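Local coordinates for putative branched-chain amino acid ABC transporter (Chromobacterium violaceum, PDB 4PYR), which binds glutathione and, as an LppC-type periplasmic lipoprotein, probably regulates enzyme activity, at residues A[217-229]-A[238-252]. Numbering follows the deposited sequence.
Sequences VRFIDMPWFLMPA and RPAAPLTRQTERLYA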
ATOM      1  N   VAL A 217      11.479  10.782  13.352  1.00 19.54           N
ATOM      2  CA  VAL A 217      10.562   9.669  13.452  1.00 20.36           C
ATOM      3  C   VAL A 217      10.994   8.613  12.451  1.00 19.03           C
ATOM      4  O   VAL A 217      11.258   8.909  11.282  1.00 18.95           O
ATOM      5  CB  VAL A 217       9.130  10.112  13.162  1.00 18.18           C
ATOM      6  CG1 VAL A 217       8.192   8.907  13.072  1.00 18.19           C
ATOM      7  CG2 VAL A 217       8.658  11.097  14.267  1.00 20.07           C
ATOM      8  N   ARG A 218      11.023   7.374  12.920  1.00 17.66           N
ATOM      9  CA  ARG A 218      11.382   6.249  12.061  1.00 17.70           C
ATOM     10  C   ARG A 218      10.070   5.749  11.438  1.00 17.33           C
ATOM     11  O   ARG A 218       9.047   5.624  12.097  1.00 17.07           O
ATOM     12  CB  ARG A 218      12.040   5.132  12.869  1.00 18.88           C
ATOM     13  CG  ARG A 218      13.345   5.532  13.551  1.00 22.49           C
ATOM     14  CD  ARG A 218      14.112   4.337  14.118  1.00 27.31           C
ATOM     15  NE  ARG A 218      15.488   4.661  14.478  1.00 30.61           N
ATOM     16  CZ  ARG A 218      16.500   4.713  13.616  1.00 34.57           C
ATOM     17  NH1 ARG A 218      16.310   4.468  12.324  1.00 33.48           N
ATOM     18  NH2 ARG A 218      17.713   5.047  14.036  1.00 39.83           N
ATOM     19  N   PHE A 219      10.064   5.537  10.137  1.00 18.29           N
ATOM     20  CA  PHE A 219       8.832   5.095   9.496  1.00 17.60           C
ATOM     21  C   PHE A 219       9.156   4.143   8.346  1.00 19.55           C
ATOM     22  O   PHE A 219      10.303   3.952   7.989  1.00 21.99           O
ATOM     23  CB  PHE A 219       8.040   6.321   9.029  1.00 19.52           C
ATOM     24  CG  PHE A 219       8.631   7.024   7.840  1.00 20.05           C
ATOM     25  CD1 PHE A 219       9.765   7.796   7.963  1.00 21.65           C
ATOM     26  CD2 PHE A 219       8.039   6.916   6.584  1.00 21.98           C
ATOM     27  CE1 PHE A 219      10.324   8.418   6.866  1.00 22.44           C
ATOM     28  CE2 PHE A 219       8.563   7.590   5.489  1.00 23.60           C
ATOM     29  CZ  PHE A 219       9.720   8.311   5.619  1.00 23.49           C
ATOM     30  N   ILE A 220       8.112   3.478   7.859  1.00 17.22           N
ATOM     31  CA  ILE A 220       8.235   2.608   6.696  1.00 18.97           C
ATOM     32  C   ILE A 220       7.414   3.178   5.572  1.00 18.63           C
ATOM     33  O   ILE A 220       6.349   3.765   5.781  1.00 19.53           O
ATOM     34  CB  ILE A 220       7.836   1.133   7.018  1.00 20.62           C
ATOM     35  CG1 ILE A 220       6.436   1.044   7.603  1.00 21.16           C
ATOM     36  CG2 ILE A 220       8.833   0.526   8.015  1.00 20.16           C
ATOM     37  CD1 ILE A 220       5.967  -0.387   7.783  1.00 23.47           C
ATOM     38  N   ASP A 221       7.939   3.043   4.362  1.00 22.74           N
ATOM     39  CA  ASP A 221       7.256   3.507   3.179  1.00 22.22           C
ATOM     40  C   ASP A 221       7.900   2.848   1.957  1.00 20.01           C
ATOM     41  O   ASP A 221       8.844   2.087   2.089  1.00 20.79           O
ATOM     42  CB  ASP A 221       7.340   5.058   3.070  1.00 21.76           C
ATOM     43  CG  ASP A 221       6.164   5.688   2.328  1.00 22.01           C
ATOM     44  OD1 ASP A 221       5.416   5.017   1.622  1.00 19.90           O
ATOM     45  OD2 ASP A 221       5.973   6.933   2.475  1.00 22.86           O
HETATM   46  N   MSE A 222       7.395   3.170   0.794  1.00 18.29           N
HETATM   47  CA  MSE A 222       7.874   2.646  -0.452  1.00 18.27           C
HETATM   48  C   MSE A 222       9.318   2.926  -0.768  1.00 19.36           C
HETATM   49  O   MSE A 222       9.800   4.027  -0.551  1.00 19.42           O
HETATM   50  CB  MSE A 222       7.114   3.289  -1.590  1.00 19.55           C
HETATM   51  CG  MSE A 222       5.633   3.008  -1.508  1.00 21.94           C
HETATM   52 SE   MSE A 222       4.885   3.652  -3.198  1.00 25.16          SE
HETATM   53  CE  MSE A 222       3.120   2.825  -2.820  1.00 21.97           C
ATOM     54  N   PRO A 223      10.030   1.948  -1.352  1.00 19.34           N
ATOM     55  CA  PRO A 223      11.343   2.222  -1.986  1.00 19.22           C
ATOM     56  C   PRO A 223      11.303   3.425  -2.916  1.00 18.85           C
ATOM     57  O   PRO A 223      12.295   4.196  -2.993  1.00 20.42           O
ATOM     58  CB  PRO A 223      11.619   0.933  -2.781  1.00 19.93           C
ATOM     59  CG  PRO A 223      10.923  -0.088  -1.979  1.00 19.18           C
ATOM     60  CD  PRO A 223       9.632   0.537  -1.503  1.00 18.44           C
ATOM     61  N   TRP A 224      10.160   3.626  -3.568  1.00 17.28           N
ATOM     62  CA  TRP A 224       9.995   4.739  -4.482  1.00 17.66           C
ATOM     63  C   TRP A 224      10.398   6.092  -3.836  1.00 19.37           C
ATOM     64  O   TRP A 224      10.956   6.975  -4.530  1.00 19.62           O
ATOM     65  CB  TRP A 224       8.548   4.787  -4.966  1.00 18.11           C
ATOM     66  CG  TRP A 224       8.303   5.823  -6.017  1.00 19.38           C
ATOM     67  CD1 TRP A 224       7.540   6.953  -5.903  1.00 20.19           C
ATOM     68  CD2 TRP A 224       8.775   5.790  -7.363  1.00 18.04           C
ATOM     69  NE1 TRP A 224       7.528   7.635  -7.100  1.00 21.18           N
ATOM     70  CE2 TRP A 224       8.273   6.935  -8.013  1.00 18.55           C
ATOM     71  CE3 TRP A 224       9.592   4.923  -8.074  1.00 17.23           C
ATOM     72  CZ2 TRP A 224       8.583   7.233  -9.328  1.00 19.93           C
ATOM     73  CZ3 TRP A 224       9.877   5.220  -9.387  1.00 19.50           C
ATOM     74  CH2 TRP A 224       9.373   6.342  -9.992  1.00 19.28           C
ATOM     75  N   PHE A 225      10.090   6.245  -2.546  1.00 18.51           N
ATOM     76  CA  PHE A 225      10.469   7.445  -1.788  1.00 21.51           C
ATOM     77  C   PHE A 225      11.782   7.281  -1.018  1.00 22.17           C
ATOM     78  O   PHE A 225      12.580   8.230  -0.904  1.00 25.07           O
ATOM     79  CB  PHE A 225       9.356   7.805  -0.771  1.00 21.33           C
ATOM     80  CG  PHE A 225       7.997   8.028  -1.400  1.00 20.62           C
ATOM     81  CD1 PHE A 225       7.789   8.983  -2.343  1.00 24.06           C
ATOM     82  CD2 PHE A 225       6.932   7.253  -1.016  1.00 23.37           C
ATOM     83  CE1 PHE A 225       6.535   9.181  -2.895  1.00 24.53           C
ATOM     84  CE2 PHE A 225       5.688   7.411  -1.590  1.00 26.36           C
ATOM     85  CZ  PHE A 225       5.481   8.387  -2.512  1.00 22.89           C
ATOM     86  N   LEU A 226      12.013   6.115  -0.433  1.00 21.33           N
ATOM     87  CA  LEU A 226      13.085   5.949   0.542  1.00 21.83           C
ATOM     88  C   LEU A 226      14.424   5.424  -0.012  1.00 23.42           C
ATOM     89  O   LEU A 226      15.415   5.462   0.707  1.00 25.48           O
ATOM     90  CB  LEU A 226      12.623   5.029   1.673  1.00 23.86           C
ATOM     91  CG  LEU A 226      11.461   5.556   2.489  1.00 25.73           C
ATOM     92  CD1 LEU A 226      11.056   4.550   3.539  1.00 24.98           C
ATOM     93  CD2 LEU A 226      11.819   6.900   3.115  1.00 28.40           C
HETATM   94  N   MSE A 227      14.423   4.869  -1.227  1.00 22.00           N
HETATM   95  CA  MSE A 227      15.601   4.187  -1.757  1.00 24.25           C
HETATM   96  C   MSE A 227      15.855   4.657  -3.162  1.00 25.07           C
HETATM   97  O   MSE A 227      15.605   3.942  -4.119  1.00 24.41           O
HETATM   98  CB  MSE A 227      15.304   2.682  -1.722  1.00 22.33           C
HETATM   99  CG  MSE A 227      15.222   2.175  -0.298  1.00 27.37           C
HETATM  100 SE   MSE A 227      14.965   0.207  -0.359  1.00 33.46          SE
HETATM  101  CE  MSE A 227      16.713  -0.323  -1.096  1.00 29.99           C
ATOM    102  N   PRO A 228      16.371   5.900  -3.319  1.00 28.58           N
ATOM    103  CA  PRO A 228      16.612   6.442  -4.647  1.00 28.90           C
ATOM    104  C   PRO A 228      17.515   5.559  -5.504  1.00 31.92           C
ATOM    105  O   PRO A 228      17.331   5.513  -6.730  1.00 37.49           O
ATOM    106  CB  PRO A 228      17.282   7.806  -4.387  1.00 33.06           C
ATOM    107  CG  PRO A 228      17.410   7.942  -2.916  1.00 32.51           C
ATOM    108  CD  PRO A 228      16.597   6.886  -2.251  1.00 28.89           C
ATOM    109  N   ALA A 229      18.442   4.841  -4.866  1.00 28.70           N
ATOM    110  CA  ALA A 229      19.388   3.985  -5.592  1.00 32.09           C
ATOM    111  C   ALA A 229      18.969   2.504  -5.739  1.00 30.20           C
ATOM    112  O   ALA A 229      19.764   1.668  -6.189  1.00 27.13           O
ATOM    113  CB  ALA A 229      20.761   4.086  -4.963  1.00 34.00           C
ATOM    114  N   ARG A 238      10.243   9.868 -12.669  1.00 19.97           N
ATOM    115  CA  ARG A 238       9.378  10.405 -11.624  1.00 20.11           C
ATOM    116  C   ARG A 238       8.146  10.971 -12.337  1.00 22.67           C
ATOM    117  O   ARG A 238       8.201  11.265 -13.548  1.00 25.11           O
ATOM    118  CB  ARG A 238      10.085  11.481 -10.811  1.00 21.35           C
ATOM    119  CG  ARG A 238      11.471  11.119 -10.300  1.00 26.61           C
ATOM    120  CD  ARG A 238      11.512   9.891  -9.430  1.00 23.33           C
ATOM    121  NE  ARG A 238      10.780  10.056  -8.169  1.00 24.35           N
ATOM    122  CZ  ARG A 238      10.783   9.180  -7.171  1.00 22.42           C
ATOM    123  NH1 ARG A 238      10.069   9.452  -6.082  1.00 23.70           N
ATOM    124  NH2 ARG A 238      11.461   8.024  -7.260  1.00 22.29           N
ATOM    125  N   PRO A 239       7.019  11.145 -11.622  1.00 22.51           N
ATOM    126  CA  PRO A 239       5.878  11.761 -12.314  1.00 24.74           C
ATOM    127  C   PRO A 239       6.199  13.181 -12.770  1.00 25.93           C
ATOM    128  O   PRO A 239       7.003  13.910 -12.150  1.00 27.04           O
ATOM    129  CB  PRO A 239       4.743  11.769 -11.263  1.00 27.17           C
ATOM    130  CG  PRO A 239       5.289  11.188 -10.025  1.00 23.06           C
ATOM    131  CD  PRO A 239       6.743  10.819 -10.211  1.00 22.61           C
ATOM    132  N   ALA A 240       5.583  13.542 -13.889  1.00 30.83           N
ATOM    133  CA  ALA A 240       5.682  14.865 -14.455  1.00 34.43           C
ATOM    134  C   ALA A 240       5.182  15.886 -13.441  1.00 35.54           C
ATOM    135  O   ALA A 240       5.841  16.851 -13.184  1.00 42.75           O
ATOM    136  CB  ALA A 240       4.865  14.950 -15.739  1.00 38.43           C
ATOM    137  N   ALA A 241       4.022  15.624 -12.835  1.00 39.30           N
ATOM    138  CA  ALA A 241       3.466  16.532 -11.839  1.00 40.67           C
ATOM    139  C   ALA A 241       3.996  16.150 -10.469  1.00 35.71           C
ATOM    140  O   ALA A 241       4.087  14.970 -10.135  1.00 41.60           O
ATOM    141  CB  ALA A 241       1.944  16.487 -11.844  1.00 47.49           C
ATOM    142  N   PRO A 242       4.384  17.144  -9.685  1.00 36.81           N
ATOM    143  CA  PRO A 242       4.618  16.969  -8.273  1.00 30.92           C
ATOM    144  C   PRO A 242       3.337  16.454  -7.655  1.00 28.60           C
ATOM    145  O   PRO A 242       2.320  17.169  -7.668  1.00 30.40           O
ATOM    146  CB  PRO A 242       4.901  18.399  -7.817  1.00 39.76           C
ATOM    147  CG  PRO A 242       5.639  18.917  -8.972  1.00 34.85           C
ATOM    148  CD  PRO A 242       4.793  18.491 -10.108  1.00 39.79           C
ATOM    149  N   LEU A 243       3.356  15.245  -7.129  1.00 31.24           N
ATOM    150  CA  LEU A 243       2.153  14.704  -6.514  1.00 33.15           C
ATOM    151  C   LEU A 243       2.308  14.730  -5.010  1.00 32.65           C
ATOM    152  O   LEU A 243       3.443  14.652  -4.483  1.00 34.43           O
ATOM    153  CB  LEU A 243       1.918  13.261  -6.995  1.00 29.34           C
ATOM    154  CG  LEU A 243       1.755  13.067  -8.514  1.00 30.60           C
ATOM    155  CD1 LEU A 243       1.826  11.589  -8.872  1.00 25.81           C
ATOM    156  CD2 LEU A 243       0.486  13.702  -9.101  1.00 30.22           C
ATOM    157  N   THR A 244       1.173  14.798  -4.312  1.00 33.57           N
ATOM    158  CA  THR A 244       1.130  14.434  -2.901  1.00 27.40           C
ATOM    159  C   THR A 244       1.758  13.078  -2.767  1.00 27.63           C
ATOM    160  O   THR A 244       1.777  12.367  -3.739  1.00 27.46           O
ATOM    161  CB  THR A 244      -0.345  14.478  -2.337  1.00 32.29           C
ATOM    162  OG1 THR A 244      -1.161  13.541  -3.075  1.00 29.93           O
ATOM    163  CG2 THR A 244      -0.924  15.824  -2.467  1.00 36.92           C
ATOM    164  N   ARG A 245       2.259  12.762  -1.583  1.00 27.86           N
ATOM    165  CA  ARG A 245       2.741  11.420  -1.337  1.00 28.86           C
ATOM    166  C   ARG A 245       1.636  10.402  -1.620  1.00 26.93           C
ATOM    167  O   ARG A 245       1.908   9.353  -2.218  1.00 27.50           O
ATOM    168  CB  ARG A 245       3.280  11.305   0.092  1.00 32.71           C
ATOM    169  CG  ARG A 245       4.580  12.029   0.286  1.00 29.60           C
ATOM    170  CD  ARG A 245       5.787  11.326  -0.270  1.00 32.62           C
ATOM    171  NE  ARG A 245       6.991  12.031   0.159  1.00 32.65           N
ATOM    172  CZ  ARG A 245       7.556  13.045  -0.489  1.00 34.02           C
ATOM    173  NH1 ARG A 245       7.045  13.503  -1.625  1.00 38.62           N
ATOM    174  NH2 ARG A 245       8.638  13.630   0.025  1.00 38.75           N
ATOM    175  N   GLN A 246       0.409  10.730  -1.202  0.50 30.31           N
ATOM    176  CA  GLN A 246      -0.768   9.858  -1.381  0.50 25.49           C
ATOM    177  C   GLN A 246      -0.920   9.468  -2.840  0.50 26.87           C
ATOM    178  O   GLN A 246      -0.961   8.284  -3.210  0.50 27.74           O
ATOM    179  CB  GLN A 246      -2.020  10.603  -0.899  0.50 25.71           C
ATOM    180  CG  GLN A 246      -3.277   9.782  -0.636  0.50 29.61           C
ATOM    181  CD  GLN A 246      -4.349  10.597   0.065  0.50 30.54           C
ATOM    182  OE1 GLN A 246      -4.881  11.558  -0.498  0.50 33.88           O
ATOM    183  NE2 GLN A 246      -4.672  10.226   1.300  0.50 32.22           N
ATOM    184  N   THR A 247      -0.970  10.482  -3.684  1.00 27.00           N
ATOM    185  CA  THR A 247      -1.125  10.318  -5.122  1.00 22.82           C
ATOM    186  C   THR A 247       0.070   9.653  -5.845  1.00 21.88           C
ATOM    187  O   THR A 247      -0.099   8.776  -6.693  1.00 27.79           O
ATOM    188  CB  THR A 247      -1.406  11.663  -5.777  1.00 26.02           C
ATOM    189  OG1 THR A 247      -2.508  12.283  -5.108  1.00 32.30           O
ATOM    190  CG2 THR A 247      -1.722  11.510  -7.208  1.00 25.78           C
ATOM    191  N   GLU A 248       1.282  10.113  -5.544  1.00 25.41           N
ATOM    192  CA  GLU A 248       2.485   9.508  -6.078  1.00 24.09           C
ATOM    193  C   GLU A 248       2.569   8.026  -5.700  1.00 23.27           C
ATOM    194  O   GLU A 248       3.111   7.246  -6.473  1.00 20.87           O
ATOM    195  CB  GLU A 248       3.713  10.251  -5.595  1.00 21.09           C
ATOM    196  CG  GLU A 248       4.960   9.722  -6.255  1.00 22.27           C
ATOM    197  CD  GLU A 248       6.109  10.705  -6.316  1.00 23.62           C
ATOM    198  OE1 GLU A 248       6.036  11.773  -5.680  1.00 25.59           O
ATOM    199  OE2 GLU A 248       7.088  10.392  -7.030  1.00 27.54           O
ATOM    200  N   ARG A 249       2.017   7.630  -4.546  1.00 22.66           N
ATOM    201  CA  ARG A 249       1.950   6.204  -4.224  1.00 20.54           C
ATOM    202  C   ARG A 249       1.149   5.489  -5.306  1.00 20.64           C
ATOM    203  O   ARG A 249       1.460   4.342  -5.590  1.00 19.23           O
ATOM    204  CB  ARG A 249       1.399   5.891  -2.813  1.00 22.88           C
ATOM    205  CG  ARG A 249       2.405   6.195  -1.689  1.00 22.65           C
ATOM    206  CD  ARG A 249       1.970   5.789  -0.282  1.00 23.87           C
ATOM    207  NE  ARG A 249       2.891   6.450   0.612  1.00 26.35           N
ATOM    208  CZ  ARG A 249       2.644   7.629   1.181  1.00 24.80           C
ATOM    209  NH1 ARG A 249       1.452   8.214   1.044  1.00 30.50           N
ATOM    210  NH2 ARG A 249       3.573   8.197   1.929  1.00 26.00           N
ATOM    211  N   LEU A 250       0.133   6.146  -5.872  1.00 19.08           N
ATOM    212  CA  LEU A 250      -0.693   5.507  -6.913  1.00 18.81           C
ATOM    213  C   LEU A 250       0.053   5.393  -8.224  1.00 19.25           C
ATOM    214  O   LEU A 250      -0.130   4.451  -8.967  1.00 17.44           O
ATOM    215  CB  LEU A 250      -2.015   6.229  -7.148  1.00 21.40           C
ATOM    216  CG  LEU A 250      -2.948   6.317  -5.944  1.00 23.80           C
ATOM    217  CD1 LEU A 250      -4.072   7.301  -6.208  1.00 23.96           C
ATOM    218  CD2 LEU A 250      -3.493   4.922  -5.618  1.00 27.49           C
ATOM    219  N   TYR A 251       0.918   6.350  -8.528  1.00 18.67           N
ATOM    220  CA  TYR A 251       1.789   6.265  -9.704  1.00 17.22           C
ATOM    221  C   TYR A 251       2.732   5.064  -9.579  1.00 16.56           C
ATOM    222  O   TYR A 251       2.867   4.250 -10.534  1.00 16.40           O
ATOM    223  CB  TYR A 251       2.586   7.577  -9.808  1.00 18.97           C
ATOM    224  CG  TYR A 251       3.598   7.651 -10.929  1.00 16.50           C
ATOM    225  CD1 TYR A 251       3.217   8.014 -12.231  1.00 17.25           C
ATOM    226  CD2 TYR A 251       4.948   7.392 -10.698  1.00 16.80           C
ATOM    227  CE1 TYR A 251       4.160   8.132 -13.259  1.00 17.88           C
ATOM    228  CE2 TYR A 251       5.905   7.475 -11.720  1.00 17.80           C
ATOM    229  CZ  TYR A 251       5.522   7.859 -12.990  1.00 17.91           C
ATOM    230  OH  TYR A 251       6.449   7.970 -14.006  1.00 18.29           O
ATOM    231  N   ALA A 252       3.324   4.912  -8.402  1.00 15.73           N
ATOM    232  CA  ALA A 252       4.237   3.817  -8.132  1.00 16.04           C
ATOM    233  C   ALA A 252       3.457   2.515  -8.175  1.00 15.18           C
ATOM    234  O   ALA A 252       3.984   1.509  -8.637  1.00 15.30           O
ATOM    235  CB  ALA A 252       4.946   3.996  -6.796  1.00 16.95           C
TER
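The indole of W224 is sandwiched between R238 and A252. The guanidinium of R238 lies flat over one face, planes 8° apart, with CZ 3.7 Å from the centroid of the five-membered ring of W224, a cation-pi stack. Small enough to sit close, A252 applies its CB to the opposite face as a CH-pi contact. Bends at chi2 and chi3 fold R238 back along the indole, bringing NH1 and NH2 end-on to the carbonyl of W224, with NH2 3.0 Å from O. At the indole edge NE1 donates to E248 OE2 (2.8 Å), tilted from the ring plane; E248 also forms a salt bridge with R238, so this buried carboxylate serves both layers of the stack. Y251 touches the indole obliquely, CE2 against CZ2 of W224.

F225 turns one ring face to R245, whose CD stands 3.7 Å from the ring centroid, a CH-pi contact in which the arginine's aliphatic CD lies on the flat apolar ring, while CG of R249 meets the ring edge. With CG anti to the carbonyl carbon (chi1 -74°) and its chain extended to NE, R249 grips D221 side-on: NE to OD1 at 3.1 Å and NH2 to OD2 at 2.8 Å, both nearly straight. M222, a selenomethionine, supplies a long apolar arm, its SE 3.6 Å from CB of A252 and its CE against R249 CB.

In this two-lobed fold of the periplasmic binding protein clan, strand 218-220 belongs to the eight-stranded mixed sheet, and the short helix 223-226 that follows it packs on the start of helix 245-265.

D221 OD1 also accepts from M222 N, fixing the carboxylate; N206 ND2 donates to D221 OD2 and R249 NH2 to N206 O, holding the salt bridge from outside. T244 caps helix 245-265 through OG1 to T247 N. The Y251 hydroxyl bonds to P237 O, and M222 reaches L104 of the glutathione site.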